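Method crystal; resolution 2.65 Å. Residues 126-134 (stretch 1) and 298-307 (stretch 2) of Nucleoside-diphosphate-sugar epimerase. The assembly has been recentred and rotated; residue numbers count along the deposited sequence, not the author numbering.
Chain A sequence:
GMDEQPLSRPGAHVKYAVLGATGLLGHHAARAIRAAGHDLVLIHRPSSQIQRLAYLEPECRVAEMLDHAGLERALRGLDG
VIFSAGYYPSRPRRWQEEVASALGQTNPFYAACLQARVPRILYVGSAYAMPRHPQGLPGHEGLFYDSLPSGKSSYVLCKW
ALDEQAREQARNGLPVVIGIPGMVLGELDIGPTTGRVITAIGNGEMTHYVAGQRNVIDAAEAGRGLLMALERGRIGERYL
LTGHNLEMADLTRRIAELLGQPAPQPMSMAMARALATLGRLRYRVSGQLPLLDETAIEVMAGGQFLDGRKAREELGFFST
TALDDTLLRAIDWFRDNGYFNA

Stretch 1, residues 126-134: SAYAMPRHP
Stretch 2, residues 298-307: EVMAGGQFLD

How does stretch 1 begin its approach? After extended Ser126 (phi/psi -135/152), residues 127-129 form a 3-10 turn, each near -75/-11, with Ala129 N bonded to Ser126 O at 3.2 Å and Met130 N to Ala127 O at 3.2 Å. Ser126, chi1 t, places OG 2.9 Å from Tyr128 N as its acceptor. Ala127 points its CB toward stretch 2, 4.0 Å from Leu306 CD1; Leu306 has chi1 m and chi2 t.

What does Tyr128 do? Its CA lies 7.4 Å from Gly303 CA. The CB leaves sideways, but chi1 m and chi2 -93° carry the ring end to stretch 2, with CE1 3.8 Å from Gly302 O and OH 3.7 Å from Gly303 CA. Glycine suits position 303 (-89/170), since an ideal CB there would sit a tight 3.2 Å from Tyr128 OH, which bonds elsewhere in the structure.

How is the buried middle filled? Met130 (-106/147; chi m, t, m) points toward stretch 2, and its flexible thioether chain brings CE 4.1 Å from Leu306 CD2, an apolar contact. Pro131 (-77/171) turns its ring away and offers its carbonyl: Gln304 NE2 donates to Pro131 O at 3.1 Å.

How do Arg132 and His133 complete the join? Arg132 (-76/140; chi t, t, m, -77°) has its CA 6.9 Å from Gln304 CA. Its guanidinium reaches Gly303 O, at 3.3 Å from NH1 and, weakly, 3.4 Å from NH2. His133 (-54/125; chi1 t) donates its N to Gln304 OE1 at 3.1 Å. Gln304 (-133/170; chi p, t, -30°) points toward stretch 1, and its amide suits the place because it can donate and accept at once, bridging Pro131 and His133. The two stretches together bury 443 Å².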

# COMPACT_ATOMS: atom_id res chain seq x y z
N SER A 126 -2.41 -13.72 19.28
CA SER A 126 -2.95 -14.00 17.97
C SER A 126 -2.46 -15.33 17.46
O SER A 126 -1.36 -15.78 17.79
CB SER A 126 -2.48 -12.95 16.99
OG SER A 126 -2.63 -13.43 15.68
N ALA A 127 -3.28 -15.94 16.61
CA ALA A 127 -3.01 -17.25 16.07
C ALA A 127 -1.97 -17.16 14.97
O ALA A 127 -1.47 -18.19 14.49
CB ALA A 127 -4.28 -17.88 15.55
N TYR A 128 -1.68 -15.92 14.54
CA TYR A 128 -0.65 -15.67 13.53
C TYR A 128 0.76 -15.74 14.11
O TYR A 128 1.75 -15.81 13.36
CB TYR A 128 -0.92 -14.35 12.82
CG TYR A 128 -2.13 -14.39 11.92
CD1 TYR A 128 -2.02 -14.71 10.57
CD2 TYR A 128 -3.40 -14.12 12.42
CE1 TYR A 128 -3.16 -14.76 9.75
CE2 TYR A 128 -4.53 -14.17 11.60
CZ TYR A 128 -4.40 -14.49 10.28
OH TYR A 128 -5.52 -14.54 9.48
N ALA A 129 0.87 -15.75 15.45
CA ALA A 129 2.13 -16.08 16.12
C ALA A 129 2.52 -17.55 15.92
O ALA A 129 3.63 -17.95 16.23
CB ALA A 129 2.07 -15.74 17.61
N MET A 130 1.60 -18.37 15.40
CA MET A 130 1.85 -19.78 15.21
C MET A 130 2.07 -20.04 13.73
O MET A 130 1.48 -19.36 12.90
CB MET A 130 0.67 -20.61 15.70
CG MET A 130 0.12 -20.22 17.06
SD MET A 130 -1.24 -21.34 17.53
CE MET A 130 -2.45 -21.04 16.24
N PRO A 131 2.93 -21.02 13.40
CA PRO A 131 3.04 -21.47 12.03
C PRO A 131 1.87 -22.38 11.67
O PRO A 131 1.09 -22.77 12.55
CB PRO A 131 4.35 -22.26 12.02
CG PRO A 131 4.48 -22.78 13.39
CD PRO A 131 3.90 -21.71 14.28
N ARG A 132 1.75 -22.70 10.39
CA ARG A 132 0.64 -23.50 9.88
C ARG A 132 0.86 -24.97 10.26
O ARG A 132 1.97 -25.46 10.22
CB ARG A 132 0.55 -23.31 8.36
CG ARG A 132 -0.66 -23.97 7.69
CD ARG A 132 -0.72 -23.65 6.20
NE ARG A 132 -1.04 -22.24 5.97
CZ ARG A 132 -2.25 -21.70 6.09
NH1 ARG A 132 -3.30 -22.45 6.43
NH2 ARG A 132 -2.42 -20.40 5.87
N HIS A 133 -0.18 -25.68 10.65
CA HIS A 133 0.03 -27.07 11.03
C HIS A 133 0.73 -27.78 9.87
O HIS A 133 0.21 -27.77 8.74
CB HIS A 133 -1.29 -27.76 11.34
CG HIS A 133 -1.13 -29.07 12.06
ND1 HIS A 133 -0.80 -30.23 11.41
CD2 HIS A 133 -1.27 -29.39 13.37
CE1 HIS A 133 -0.74 -31.22 12.29
NE2 HIS A 133 -1.03 -30.73 13.48
N PRO A 134 1.90 -28.42 10.13
CA PRO A 134 2.71 -29.01 9.07
C PRO A 134 2.07 -30.19 8.31
O PRO A 134 2.61 -30.61 7.28
CB PRO A 134 3.97 -29.48 9.81
CG PRO A 134 3.50 -29.76 11.18
CD PRO A 134 2.40 -28.79 11.47
N GLU A 298 -3.08 -12.27 0.72
CA GLU A 298 -1.73 -12.57 1.17
C GLU A 298 -1.84 -13.36 2.49
O GLU A 298 -2.02 -14.58 2.48
CB GLU A 298 -0.94 -11.27 1.35
CG GLU A 298 -0.74 -10.47 0.07
CD GLU A 298 0.62 -10.71 -0.57
OE1 GLU A 298 0.68 -10.77 -1.82
OE2 GLU A 298 1.62 -10.83 0.18
N VAL A 299 -1.73 -12.64 3.62
CA VAL A 299 -2.29 -13.10 4.91
C VAL A 299 -3.79 -12.67 4.99
O VAL A 299 -4.47 -12.90 6.02
CB VAL A 299 -1.47 -12.56 6.11
CG1 VAL A 299 0.02 -12.91 5.95
CG2 VAL A 299 -1.67 -11.06 6.28
N MET A 300 -4.29 -12.08 3.89
CA MET A 300 -5.72 -11.79 3.66
C MET A 300 -6.59 -13.08 3.51
O MET A 300 -7.83 -13.06 3.57
CB MET A 300 -5.86 -10.90 2.40
CG MET A 300 -5.34 -9.45 2.55
SD MET A 300 -3.57 -9.22 2.92
CE MET A 300 -3.61 -9.12 4.72
N ALA A 301 -5.90 -14.20 3.28
CA ALA A 301 -6.46 -15.54 3.41
C ALA A 301 -5.29 -16.48 3.75
O ALA A 301 -5.04 -17.48 3.06
CB ALA A 301 -7.16 -15.97 2.12
N GLY A 302 -4.56 -16.12 4.80
CA GLY A 302 -3.47 -16.94 5.32
C GLY A 302 -3.77 -17.48 6.72
O GLY A 302 -2.85 -17.80 7.46
N GLY A 303 -5.05 -17.59 7.08
CA GLY A 303 -5.42 -18.09 8.40
C GLY A 303 -5.55 -19.59 8.37
O GLY A 303 -5.53 -20.18 7.29
N GLN A 304 -5.68 -20.22 9.54
CA GLN A 304 -5.98 -21.66 9.62
C GLN A 304 -7.11 -22.00 10.60
O GLN A 304 -7.56 -21.14 11.35
CB GLN A 304 -4.74 -22.46 10.00
CG GLN A 304 -4.12 -22.11 11.34
CD GLN A 304 -2.86 -22.90 11.61
OE1 GLN A 304 -2.71 -24.03 11.15
NE2 GLN A 304 -1.94 -22.31 12.36
N PHE A 305 -7.55 -23.25 10.56
CA PHE A 305 -8.50 -23.79 11.54
C PHE A 305 -7.75 -23.96 12.84
O PHE A 305 -6.55 -24.21 12.83
CB PHE A 305 -9.08 -25.14 11.12
CG PHE A 305 -10.07 -25.09 9.96
CD1 PHE A 305 -10.65 -23.91 9.52
CD2 PHE A 305 -10.44 -26.26 9.33
CE1 PHE A 305 -11.57 -23.91 8.47
CE2 PHE A 305 -11.35 -26.25 8.28
CZ PHE A 305 -11.91 -25.07 7.86
N LEU A 306 -8.48 -23.85 13.95
CA LEU A 306 -7.91 -23.92 15.28
C LEU A 306 -8.56 -25.07 16.08
O LEU A 306 -9.74 -25.33 15.91
CB LEU A 306 -8.08 -22.58 16.00
CG LEU A 306 -7.55 -21.33 15.26
CD1 LEU A 306 -7.48 -20.11 16.18
CD2 LEU A 306 -6.19 -21.57 14.60
N ASP A 307 -7.76 -25.74 16.91
CA ASP A 307 -8.19 -26.85 17.76
C ASP A 307 -8.46 -26.27 19.13
O ASP A 307 -7.55 -25.71 19.74
CB ASP A 307 -7.06 -27.90 17.85
CG ASP A 307 -7.48 -29.21 18.57
OD1 ASP A 307 -6.68 -30.18 18.56
OD2 ASP A 307 -8.60 -29.29 19.12